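Local coordinates for protein transcriptional regulator (PDB 1Z4E) that is probably an acyltransferase of the GNAT family, transferring acyl groups other than amino-acyl ones, at residues A[24-28]-A[127-131]; A[52-56]-A[113-117]; A[17-22]-A[64-69]. All coordinates share one frame; numbering follows the deposited sequence.

Contact 1. Residues A[24-28]-A[127-131]; sequences DDVLG and DKQRP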
ATOM      1  N   ASP A  24     -21.014  -8.313  -2.734  1.00 18.48           N
ATOM      2  CA  ASP A  24     -21.372  -9.217  -3.821  1.00 21.91           C
ATOM      3  C   ASP A  24     -20.160  -9.913  -4.439  1.00 22.55           C
ATOM      4  O   ASP A  24     -20.308 -10.880  -5.191  1.00 24.50           O
ATOM      5  CB  ASP A  24     -22.118  -8.451  -4.911  1.00 35.51           C
ATOM      6  CG  ASP A  24     -23.437  -9.099  -5.274  1.00 43.15           C
ATOM      7  OD1 ASP A  24     -24.343  -9.128  -4.407  1.00 51.94           O
ATOM      8  OD2 ASP A  24     -23.565  -9.583  -6.420  1.00 49.97           O
ATOM      9  N   ASP A  25     -18.966  -9.418  -4.127  1.00 24.88           N
ATOM     10  CA  ASP A  25     -17.738 -10.004  -4.654  1.00 26.16           C
ATOM     11  C   ASP A  25     -17.557 -11.447  -4.183  1.00 28.34           C
ATOM     12  O   ASP A  25     -17.854 -11.783  -3.032  1.00 24.47           O
ATOM     13  CB  ASP A  25     -16.528  -9.176  -4.216  1.00 27.94           C
ATOM     14  CG  ASP A  25     -15.225  -9.729  -4.750  1.00 23.79           C
ATOM     15  OD1 ASP A  25     -14.992  -9.616  -5.971  1.00 24.16           O
ATOM     16  OD2 ASP A  25     -14.444 -10.290  -3.952  1.00 24.05           O
ATOM     17  N   VAL A  26     -17.052 -12.299  -5.068  1.00 29.49           N
ATOM     18  CA  VAL A  26     -16.842 -13.704  -4.730  1.00 33.73           C
ATOM     19  C   VAL A  26     -16.035 -13.871  -3.443  1.00 31.84           C
ATOM     20  O   VAL A  26     -16.286 -14.795  -2.667  1.00 33.24           O
ATOM     21  CB  VAL A  26     -16.122 -14.450  -5.872  1.00 29.92           C
ATOM     22  CG1 VAL A  26     -15.976 -15.926  -5.522  1.00 36.99           C
ATOM     23  CG2 VAL A  26     -16.902 -14.283  -7.163  1.00 35.16           C
ATOM     24  N   LEU A  27     -15.073 -12.981  -3.217  1.00 28.82           N
ATOM     25  CA  LEU A  27     -14.248 -13.043  -2.012  1.00 26.94           C
ATOM     26  C   LEU A  27     -14.757 -12.105  -0.917  1.00 30.54           C
ATOM     27  O   LEU A  27     -14.750 -12.455   0.266  1.00 29.43           O
ATOM     28  CB  LEU A  27     -12.791 -12.696  -2.343  1.00 32.45           C
ATOM     29  CG  LEU A  27     -12.095 -13.560  -3.402  1.00 31.73           C
ATOM     30  CD1 LEU A  27     -10.666 -13.076  -3.593  1.00 32.03           C
ATOM     31  CD2 LEU A  27     -12.111 -15.027  -2.977  1.00 34.72           C
ATOM     32  N   GLY A  28     -15.193 -10.913  -1.310  1.00 34.40           N
ATOM     33  CA  GLY A  28     -15.689  -9.956  -0.337  1.00 36.06           C
ATOM     34  C   GLY A  28     -16.933 -10.454   0.375  1.00 35.08           C
ATOM     35  O   GLY A  28     -17.225 -10.058   1.502  1.00 34.96           O
ATOM     36  N   ASP A 127      -5.597 -10.866  -5.230  1.00 14.09           N
ATOM     37  CA  ASP A 127      -5.713 -12.189  -4.631  1.00 14.07           C
ATOM     38  C   ASP A 127      -5.425 -13.292  -5.635  1.00 17.16           C
ATOM     39  O   ASP A 127      -5.988 -13.307  -6.725  1.00 16.88           O
ATOM     40  CB  ASP A 127      -7.114 -12.376  -4.047  1.00 17.28           C
ATOM     41  CG  ASP A 127      -7.169 -13.501  -3.034  1.00 14.60           C
ATOM     42  OD1 ASP A 127      -6.915 -14.663  -3.417  1.00 20.12           O
ATOM     43  OD2 ASP A 127      -7.453 -13.212  -1.855  1.00 21.70           O
ATOM     44  N   LYS A 128      -4.545 -14.213  -5.256  1.00 18.56           N
ATOM     45  CA  LYS A 128      -4.181 -15.328  -6.124  1.00 21.38           C
ATOM     46  C   LYS A 128      -5.365 -16.248  -6.419  1.00 22.11           C
ATOM     47  O   LYS A 128      -5.281 -17.105  -7.295  1.00 22.66           O
ATOM     48  CB  LYS A 128      -3.038 -16.134  -5.496  1.00 22.88           C
ATOM     49  CG  LYS A 128      -1.724 -15.361  -5.396  1.00 20.84           C
ATOM     50  CD  LYS A 128      -0.616 -16.209  -4.787  1.00 21.85           C
ATOM     51  CE  LYS A 128       0.700 -15.446  -4.734  1.00 24.78           C
ATOM     52  NZ  LYS A 128       1.815 -16.252  -4.140  1.00 22.90           N
ATOM     53  N   GLN A 129      -6.464 -16.077  -5.691  1.00 22.70           N
ATOM     54  CA  GLN A 129      -7.640 -16.911  -5.923  1.00 24.68           C
ATOM     55  C   GLN A 129      -8.491 -16.389  -7.076  1.00 26.29           C
ATOM     56  O   GLN A 129      -9.445 -17.044  -7.497  1.00 23.97           O
ATOM     57  CB  GLN A 129      -8.482 -17.032  -4.650  1.00 38.84           C
ATOM     58  CG  GLN A 129      -7.808 -17.857  -3.565  1.00 41.91           C
ATOM     59  CD  GLN A 129      -7.247 -19.176  -4.096  1.00 50.52           C
ATOM     60  OE1 GLN A 129      -7.978 -20.005  -4.647  1.00 47.58           O
ATOM     61  NE2 GLN A 129      -5.941 -19.372  -3.930  1.00 56.81           N
ATOM     62  N   ARG A 130      -8.148 -15.207  -7.581  1.00 27.92           N
ATOM     63  CA  ARG A 130      -8.860 -14.631  -8.718  1.00 28.61           C
ATOM     64  C   ARG A 130      -8.010 -15.009  -9.930  1.00 30.99           C
ATOM     65  O   ARG A 130      -6.999 -14.368 -10.227  1.00 28.82           O
ATOM     66  CB  ARG A 130      -8.952 -13.107  -8.600  1.00 24.05           C
ATOM     67  CG  ARG A 130      -9.684 -12.585  -7.363  1.00 20.56           C
ATOM     68  CD  ARG A 130      -9.564 -11.056  -7.297  1.00 24.85           C
ATOM     69  NE  ARG A 130     -10.122 -10.478  -6.075  1.00 24.48           N
ATOM     70  CZ  ARG A 130     -11.424 -10.362  -5.824  1.00 25.68           C
ATOM     71  NH1 ARG A 130     -12.317 -10.783  -6.710  1.00 24.89           N
ATOM     72  NH2 ARG A 130     -11.833  -9.824  -4.686  1.00 25.67           N
ATOM     73  N   PRO A 131      -8.419 -16.054 -10.656  1.00 44.83           N
ATOM     74  CA  PRO A 131      -7.683 -16.523 -11.834  1.00 45.01           C
ATOM     75  C   PRO A 131      -7.395 -15.494 -12.928  1.00 44.30           C
ATOM     76  O   PRO A 131      -6.280 -15.429 -13.440  1.00 45.40           O
ATOM     77  CB  PRO A 131      -8.554 -17.672 -12.338  1.00 45.76           C
ATOM     78  CG  PRO A 131      -9.938 -17.196 -12.009  1.00 45.66           C
ATOM     79  CD  PRO A 131      -9.759 -16.669 -10.597  1.00 43.34           C
TER

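Contact 2. Residues A[52-56]-A[113-117]; sequences DKNNE and RAKER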
ATOM      1  N   ASP A  52      -9.138  12.971   3.805  1.00 14.10           N
ATOM      2  CA  ASP A  52      -7.742  12.867   3.369  1.00 16.87           C
ATOM      3  C   ASP A  52      -7.705  13.025   1.851  1.00 17.21           C
ATOM      4  O   ASP A  52      -8.171  12.144   1.124  1.00 17.56           O
ATOM      5  CB  ASP A  52      -7.171  11.500   3.761  1.00 19.82           C
ATOM      6  CG  ASP A  52      -5.689  11.359   3.433  1.00 18.97           C
ATOM      7  OD1 ASP A  52      -5.129  12.240   2.739  1.00 18.67           O
ATOM      8  OD2 ASP A  52      -5.088  10.352   3.867  1.00 24.39           O
ATOM      9  N   LYS A  53      -7.162  14.144   1.373  1.00 13.35           N
ATOM     10  CA  LYS A  53      -7.089  14.400  -0.069  1.00 16.41           C
ATOM     11  C   LYS A  53      -6.226  13.409  -0.865  1.00 15.58           C
ATOM     12  O   LYS A  53      -6.371  13.302  -2.083  1.00 17.45           O
ATOM     13  CB  LYS A  53      -6.590  15.826  -0.336  1.00 35.24           C
ATOM     14  CG  LYS A  53      -7.586  16.916   0.036  1.00 42.98           C
ATOM     15  CD  LYS A  53      -7.059  18.313  -0.302  1.00 42.39           C
ATOM     16  CE  LYS A  53      -7.013  18.574  -1.808  1.00 45.82           C
ATOM     17  NZ  LYS A  53      -8.374  18.607  -2.435  1.00 47.25           N
ATOM     18  N   ASN A  54      -5.343  12.690  -0.180  1.00 15.01           N
ATOM     19  CA  ASN A  54      -4.462  11.720  -0.835  1.00 14.85           C
ATOM     20  C   ASN A  54      -4.978  10.288  -0.736  1.00 12.69           C
ATOM     21  O   ASN A  54      -4.248   9.331  -1.020  1.00 14.97           O
ATOM     22  CB  ASN A  54      -3.056  11.799  -0.233  1.00 19.30           C
ATOM     23  CG  ASN A  54      -2.333  13.077  -0.607  1.00 24.52           C
ATOM     24  OD1 ASN A  54      -1.558  13.615   0.182  1.00 30.72           O
ATOM     25  ND2 ASN A  54      -2.571  13.562  -1.818  1.00 25.62           N
ATOM     26  N   ASN A  55      -6.234  10.147  -0.320  1.00 15.66           N
ATOM     27  CA  ASN A  55      -6.874   8.839  -0.204  1.00 16.14           C
ATOM     28  C   ASN A  55      -8.228   9.034  -0.875  1.00 16.36           C
ATOM     29  O   ASN A  55      -9.039   9.829  -0.408  1.00 15.10           O
ATOM     30  CB  ASN A  55      -7.042   8.468   1.273  1.00 15.22           C
ATOM     31  CG  ASN A  55      -7.242   6.988   1.480  1.00 18.82           C
ATOM     32  OD1 ASN A  55      -7.042   6.188   0.561  1.00 22.33           O
ATOM     33  ND2 ASN A  55      -7.621   6.605   2.696  1.00 21.04           N
ATOM     34  N   GLU A  56      -8.479   8.325  -1.973  1.00 17.36           N
ATOM     35  CA  GLU A  56      -9.729   8.521  -2.693  1.00 19.24           C
ATOM     36  C   GLU A  56     -10.489   7.274  -3.106  1.00 19.87           C
ATOM     37  O   GLU A  56      -9.908   6.218  -3.377  1.00 19.00           O
ATOM     38  CB  GLU A  56      -9.466   9.339  -3.959  1.00 18.91           C
ATOM     39  CG  GLU A  56      -8.563  10.545  -3.752  1.00 20.29           C
ATOM     40  CD  GLU A  56      -8.252  11.264  -5.042  1.00 24.25           C
ATOM     41  OE1 GLU A  56      -8.100  10.584  -6.079  1.00 23.76           O
ATOM     42  OE2 GLU A  56      -8.145  12.509  -5.018  1.00 22.44           O
ATOM     43  N   ARG A 113      -4.446   9.778 -12.967  1.00 15.50           N
ATOM     44  CA  ARG A 113      -4.614  10.565 -11.754  1.00 18.91           C
ATOM     45  C   ARG A 113      -3.284  10.539 -10.995  1.00 20.75           C
ATOM     46  O   ARG A 113      -2.786  11.576 -10.555  1.00 17.99           O
ATOM     47  CB  ARG A 113      -5.722   9.941 -10.902  1.00 31.15           C
ATOM     48  CG  ARG A 113      -6.087  10.694  -9.634  1.00 34.39           C
ATOM     49  CD  ARG A 113      -7.224  11.659  -9.879  1.00 35.29           C
ATOM     50  NE  ARG A 113      -7.864  12.091  -8.637  1.00 36.20           N
ATOM     51  CZ  ARG A 113      -8.778  13.056  -8.575  1.00 43.77           C
ATOM     52  NH1 ARG A 113      -9.152  13.681  -9.684  1.00 41.64           N
ATOM     53  NH2 ARG A 113      -9.316  13.397  -7.411  1.00 41.25           N
ATOM     54  N   ALA A 114      -2.712   9.344 -10.858  1.00 16.98           N
ATOM     55  CA  ALA A 114      -1.436   9.163 -10.167  1.00 17.95           C
ATOM     56  C   ALA A 114      -0.321   9.972 -10.826  1.00 16.94           C
ATOM     57  O   ALA A 114       0.470  10.612 -10.133  1.00 18.33           O
ATOM     58  CB  ALA A 114      -1.057   7.688 -10.135  1.00 21.52           C
ATOM     59  N   LYS A 115      -0.244   9.931 -12.155  1.00 17.20           N
ATOM     60  CA  LYS A 115       0.782  10.691 -12.869  1.00 17.82           C
ATOM     61  C   LYS A 115       0.592  12.175 -12.558  1.00 18.99           C
ATOM     62  O   LYS A 115       1.562  12.899 -12.307  1.00 18.64           O
ATOM     63  CB  LYS A 115       0.678  10.466 -14.382  1.00 17.86           C
ATOM     64  CG  LYS A 115       1.040   9.063 -14.840  1.00 17.41           C
ATOM     65  CD  LYS A 115       0.815   8.926 -16.335  1.00 17.31           C
ATOM     66  CE  LYS A 115       1.170   7.537 -16.846  1.00 20.05           C
ATOM     67  NZ  LYS A 115       0.853   7.424 -18.301  1.00 20.42           N
ATOM     68  N   GLU A 116      -0.663  12.620 -12.577  1.00 23.16           N
ATOM     69  CA  GLU A 116      -0.995  14.014 -12.276  1.00 26.99           C
ATOM     70  C   GLU A 116      -0.482  14.415 -10.895  1.00 27.61           C
ATOM     71  O   GLU A 116      -0.011  15.538 -10.706  1.00 27.58           O
ATOM     72  CB  GLU A 116      -2.511  14.223 -12.308  1.00 34.68           C
ATOM     73  CG  GLU A 116      -3.107  14.444 -13.682  1.00 37.84           C
ATOM     74  CD  GLU A 116      -4.623  14.311 -13.676  1.00 37.13           C
ATOM     75  OE1 GLU A 116      -5.240  14.544 -12.612  1.00 41.85           O
ATOM     76  OE2 GLU A 116      -5.196  13.978 -14.734  1.00 44.84           O
ATOM     77  N   ARG A 117      -0.591  13.497  -9.936  1.00 25.48           N
ATOM     78  CA  ARG A 117      -0.146  13.746  -8.565  1.00 25.22           C
ATOM     79  C   ARG A 117       1.368  13.669  -8.413  1.00 24.10           C
ATOM     80  O   ARG A 117       1.896  13.889  -7.324  1.00 26.39           O
ATOM     81  CB  ARG A 117      -0.775  12.736  -7.599  1.00 39.06           C
ATOM     82  CG  ARG A 117      -2.275  12.817  -7.466  1.00 47.55           C
ATOM     83  CD  ARG A 117      -2.728  14.149  -6.898  1.00 53.56           C
ATOM     84  NE  ARG A 117      -4.182  14.188  -6.797  1.00 48.61           N
ATOM     85  CZ  ARG A 117      -4.881  13.794  -5.736  1.00 44.78           C
ATOM     86  NH1 ARG A 117      -4.269  13.333  -4.652  1.00 34.78           N
ATOM     87  NH2 ARG A 117      -6.203  13.843  -5.772  1.00 47.63           N
TER

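Contact 3. Residues A[17-22]-A[64-69]; sequences QMVHML and EEIVGM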
ATOM      1  N   GLN A  17     -24.458   1.681  -2.873  1.00 18.67           N
ATOM      2  CA  GLN A  17     -24.122   0.829  -4.006  1.00 19.67           C
ATOM      3  C   GLN A  17     -22.709   0.269  -3.902  1.00 15.92           C
ATOM      4  O   GLN A  17     -22.474  -0.874  -4.281  1.00 13.49           O
ATOM      5  CB  GLN A  17     -24.279   1.586  -5.331  1.00 18.27           C
ATOM      6  CG  GLN A  17     -25.718   1.907  -5.687  1.00 21.55           C
ATOM      7  CD  GLN A  17     -25.833   2.616  -7.019  1.00 21.03           C
ATOM      8  OE1 GLN A  17     -25.546   2.039  -8.072  1.00 23.39           O
ATOM      9  NE2 GLN A  17     -26.251   3.876  -6.983  1.00 21.32           N
ATOM     10  N   MET A  18     -21.765   1.057  -3.394  1.00 12.84           N
ATOM     11  CA  MET A  18     -20.392   0.563  -3.265  1.00 14.12           C
ATOM     12  C   MET A  18     -20.322  -0.616  -2.288  1.00 14.64           C
ATOM     13  O   MET A  18     -19.685  -1.631  -2.581  1.00 13.73           O
ATOM     14  CB  MET A  18     -19.439   1.682  -2.807  1.00  1.94           C
ATOM     15  CG  MET A  18     -19.142   2.750  -3.881  1.00  2.30           C
ATOM     16  SD  MET A  18     -17.734   3.862  -3.460  1.00 10.58           S
ATOM     17  CE  MET A  18     -18.412   4.751  -2.097  1.00 18.80           C
ATOM     18  N   VAL A  19     -20.978  -0.485  -1.133  1.00 13.24           N
ATOM     19  CA  VAL A  19     -20.979  -1.560  -0.136  1.00 13.49           C
ATOM     20  C   VAL A  19     -21.620  -2.815  -0.729  1.00 15.22           C
ATOM     21  O   VAL A  19     -21.129  -3.923  -0.522  1.00 13.80           O
ATOM     22  CB  VAL A  19     -21.751  -1.158   1.148  1.00 17.92           C
ATOM     23  CG1 VAL A  19     -21.792  -2.336   2.132  1.00 17.09           C
ATOM     24  CG2 VAL A  19     -21.080   0.040   1.800  1.00 18.24           C
ATOM     25  N   HIS A  20     -22.707  -2.638  -1.473  1.00 17.33           N
ATOM     26  CA  HIS A  20     -23.374  -3.779  -2.094  1.00 17.22           C
ATOM     27  C   HIS A  20     -22.406  -4.498  -3.054  1.00 16.52           C
ATOM     28  O   HIS A  20     -22.332  -5.731  -3.062  1.00 15.15           O
ATOM     29  CB  HIS A  20     -24.623  -3.321  -2.852  1.00 26.65           C
ATOM     30  CG  HIS A  20     -25.481  -4.452  -3.331  1.00 31.78           C
ATOM     31  ND1 HIS A  20     -26.120  -5.317  -2.469  1.00 43.32           N
ATOM     32  CD2 HIS A  20     -25.786  -4.874  -4.581  1.00 44.10           C
ATOM     33  CE1 HIS A  20     -26.781  -6.224  -3.167  1.00 44.81           C
ATOM     34  NE2 HIS A  20     -26.595  -5.978  -4.452  1.00 44.84           N
ATOM     35  N   MET A  21     -21.657  -3.728  -3.844  1.00 16.52           N
ATOM     36  CA  MET A  21     -20.699  -4.296  -4.796  1.00 15.86           C
ATOM     37  C   MET A  21     -19.621  -5.072  -4.037  1.00 16.48           C
ATOM     38  O   MET A  21     -19.237  -6.176  -4.433  1.00 15.82           O
ATOM     39  CB  MET A  21     -20.067  -3.179  -5.650  1.00  8.04           C
ATOM     40  CG  MET A  21     -19.287  -3.669  -6.894  1.00 14.52           C
ATOM     41  SD  MET A  21     -18.792  -2.344  -8.064  1.00 11.16           S
ATOM     42  CE  MET A  21     -20.372  -1.763  -8.613  1.00 10.61           C
ATOM     43  N   LEU A  22     -19.138  -4.506  -2.936  1.00 16.19           N
ATOM     44  CA  LEU A  22     -18.117  -5.176  -2.133  1.00 17.49           C
ATOM     45  C   LEU A  22     -18.624  -6.511  -1.583  1.00 20.49           C
ATOM     46  O   LEU A  22     -17.931  -7.530  -1.659  1.00 19.10           O
ATOM     47  CB  LEU A  22     -17.678  -4.287  -0.967  1.00 18.41           C
ATOM     48  CG  LEU A  22     -16.888  -3.020  -1.308  1.00 16.77           C
ATOM     49  CD1 LEU A  22     -16.620  -2.220  -0.030  1.00 17.48           C
ATOM     50  CD2 LEU A  22     -15.579  -3.402  -1.990  1.00 21.81           C
ATOM     51  N   GLU A  64     -26.849   7.104 -12.765  1.00 24.70           N
ATOM     52  CA  GLU A  64     -26.814   6.943 -11.313  1.00 28.13           C
ATOM     53  C   GLU A  64     -26.371   5.545 -10.893  1.00 27.10           C
ATOM     54  O   GLU A  64     -26.099   5.293  -9.719  1.00 24.89           O
ATOM     55  CB  GLU A  64     -28.189   7.242 -10.716  1.00 36.29           C
ATOM     56  CG  GLU A  64     -28.613   8.699 -10.833  1.00 40.71           C
ATOM     57  CD  GLU A  64     -30.002   8.942 -10.272  1.00 49.43           C
ATOM     58  OE1 GLU A  64     -30.253   8.557  -9.110  1.00 47.19           O
ATOM     59  OE2 GLU A  64     -30.842   9.522 -10.993  1.00 51.31           O
ATOM     60  N   GLU A  65     -26.292   4.637 -11.858  1.00 20.28           N
ATOM     61  CA  GLU A  65     -25.890   3.269 -11.574  1.00 16.62           C
ATOM     62  C   GLU A  65     -24.371   3.158 -11.468  1.00 13.14           C
ATOM     63  O   GLU A  65     -23.644   3.471 -12.418  1.00 15.81           O
ATOM     64  CB  GLU A  65     -26.416   2.342 -12.686  1.00 19.76           C
ATOM     65  CG  GLU A  65     -26.018   0.881 -12.554  1.00 17.55           C
ATOM     66  CD  GLU A  65     -26.586   0.028 -13.681  1.00 22.16           C
ATOM     67  OE1 GLU A  65     -26.333   0.340 -14.867  1.00 18.89           O
ATOM     68  OE2 GLU A  65     -27.287  -0.958 -13.378  1.00 21.55           O
ATOM     69  N   ILE A  66     -23.886   2.723 -10.310  1.00 15.38           N
ATOM     70  CA  ILE A  66     -22.450   2.559 -10.125  1.00 16.46           C
ATOM     71  C   ILE A  66     -22.083   1.210 -10.737  1.00 13.90           C
ATOM     72  O   ILE A  66     -22.629   0.179 -10.352  1.00 14.23           O
ATOM     73  CB  ILE A  66     -22.065   2.553  -8.624  1.00 14.02           C
ATOM     74  CG1 ILE A  66     -22.452   3.889  -7.971  1.00 16.96           C
ATOM     75  CG2 ILE A  66     -20.569   2.303  -8.478  1.00 13.44           C
ATOM     76  CD1 ILE A  66     -21.746   5.104  -8.571  1.00 19.41           C
ATOM     77  N   VAL A  67     -21.160   1.210 -11.690  1.00 11.06           N
ATOM     78  CA  VAL A  67     -20.779  -0.040 -12.327  1.00 12.02           C
ATOM     79  C   VAL A  67     -19.347  -0.468 -12.051  1.00 12.44           C
ATOM     80  O   VAL A  67     -18.897  -1.500 -12.551  1.00 11.72           O
ATOM     81  CB  VAL A  67     -21.017   0.033 -13.849  1.00 17.81           C
ATOM     82  CG1 VAL A  67     -22.486   0.302 -14.104  1.00 15.58           C
ATOM     83  CG2 VAL A  67     -20.165   1.131 -14.477  1.00 17.17           C
ATOM     84  N   GLY A  68     -18.639   0.318 -11.245  1.00 14.52           N
ATOM     85  CA  GLY A  68     -17.266  -0.016 -10.920  1.00 13.38           C
ATOM     86  C   GLY A  68     -16.729   0.889  -9.831  1.00 13.41           C
ATOM     87  O   GLY A  68     -17.211   2.004  -9.650  1.00 13.18           O
ATOM     88  N   MET A  69     -15.727   0.413  -9.102  1.00 13.63           N
ATOM     89  CA  MET A  69     -15.143   1.199  -8.024  1.00 14.51           C
ATOM     90  C   MET A  69     -13.722   0.744  -7.714  1.00 11.37           C
ATOM     91  O   MET A  69     -13.312  -0.356  -8.081  1.00 14.81           O
ATOM     92  CB  MET A  69     -15.994   1.051  -6.743  1.00  6.09           C
ATOM     93  CG  MET A  69     -15.969  -0.368  -6.142  1.00  6.03           C
ATOM     94  SD  MET A  69     -17.087  -0.682  -4.706  1.00  6.45           S
ATOM     95  CE  MET A  69     -16.147   0.077  -3.404  1.00 10.89           C
TER
HETATM   96  O   HOH W   1     -24.590  -0.547  -8.632  1.00 22.10           O

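Contact 1. Residues A[24-28]-A[127-131]
R130 meets the carboxylate of D25 end-on in a salt bridge that gives each oxygen its own nitrogen: R130 NH1 lies 3.0 Å from D25 OD1 and R130 NH2 lies 2.8 Å from D25 OD2. OD1 uses its syn lone pair, whereas OD2 is met on the syn side but well out of the carboxylate plane, since the two flat groups are turned 44° apart. An extended chain (chi2 174°) lets the long arginine span two loops.

Local hydrogen bonds shape each loop. The L27 N bond to D25 OD2, from above the carboxylate plane, closes an Asx turn, and the G28 N bond, 2.8 Å to the anti lone pair of D25 OD2, extends it to an Asx motif. With R130 NH2, three donors grip OD2 and help fix the carboxylate's rotation; aspartate is short enough to serve its own turn and the arginine at once. D127 OD1 makes another Asx turn with Q129 N at 2.7 Å.

The apolar part belongs to L27, whose CD1 rests 3.4 Å above one face of the R130 guanidinium, towards the rim.

The arrangement joins two GNAT-fold connections, following helix 15-24 and strand 119-127, where D127 also continues the sheet into the second subunit.

Contact 2. Residues A[52-56]-A[113-117]
Bends at chi2 in R113 (92°) and R117 (-63°) turn both arginines from one helix end towards E56, whose own chain runs straight out from the strand beyond CG. The result is a salt-bridge network between strand 55-62 and the end of helix 102-116, R117 being the residue just after it; the helix lies against the central sheet of the GNAT fold. The arginines stand four residues apart, and so face the same way.

R113 grips the carboxylate side-on: R113 NE is 3.0 Å from E56 OE1, on its syn lone pair, and R113 NH2 is 2.8 Å from E56 OE2, above the carboxylate plane. R117 and E56 approach each other head-on from their two segments, the guanidinium almost perpendicular to the carboxylate (89°). R117 NH2 is modelled only 2.5 Å from E56 OE2, a spacing too short to be taken literally. A glutamate suits this buried position because both of its oxygens find cationic donors, while R113 NH2 has a second carboxylate partner in E9. F74 of strand 65-76 packs beside all three side chains.

At the turn preceding the strand, R117 NH1 makes a weak hydrogen bond, 3.3 Å long, to the backbone oxygen K53 O.

Contact 3. Residues A[17-22]-A[64-69]
Q17 lies across I66 with its amide set against the start of strand 65-76, where it takes part in hydrogen bonding much as a neighbouring backbone would. Q17 OE1 accepts from I66 N at 2.9 Å in a nearly straight bond, and Q17 NE2 donates to E64 O at 3.1 Å, with that oxygen close to the amide plane. CG stands beside the backbone N (chi1 -69°) and the chain beyond it is extended, which carries the amide to the strand while Q17 CD packs 3.7 Å from I66 CG1. A water donates both to Q17 OE1 and to I66 O, so the glutamine oxygen is held by two donors. Replacing Q17 by an alanine removes the amide, and would probably leave I66 N and E64 O without these partners and the water with one acceptor fewer.

Further along, methionines do most of the packing, with L22. M69 CG sits between the backbone N and the carbonyl carbon (chi1 67°), directing the thioether at the helix: M69 SD lies 3.5 Å from M18 O, and M69 CE touches M18 CB at 3.7 Å and L22 CD2 at 3.8 Å. M21 and M69 run alongside in opposite senses, M21 SD beside M69 CG, while M21 CE reaches the backbone of the bulge. Flexible, unbranched methionines can follow such an uneven surface.

The axes of 17-22 and 65-69 approach to 9.2 Å and cross at -53°. V67 and G68 form a classic beta bulge opposite A60 of strand 55-62, and around it both I66 and M69 face the helix. M18 also meets V59 of strand 55-62 and F46 of helix 40-51, R92 of strand 84-93 borders M21 and M69, and L78 of the second subunit packs on M18 and M69.

Contact 3 is the buried one, a helix laid on the sheet by methionine packing and a single amide; contacts 1 and 2 lie at the surface on opposite sides of the chain's centre, and both rest on arginine-carboxylate pairs. Contact 1 ties loops, with its centre about 16 Å from that of contact 3, and its first segment, 24-28, follows 17-22 almost at once. Contacts 2 and 3 share a sheet: strands 55-62 and 65-76 are neighbours in it, but different helices meet them. R92 borders both contact 1 and contact 3. All three also touch the second subunit.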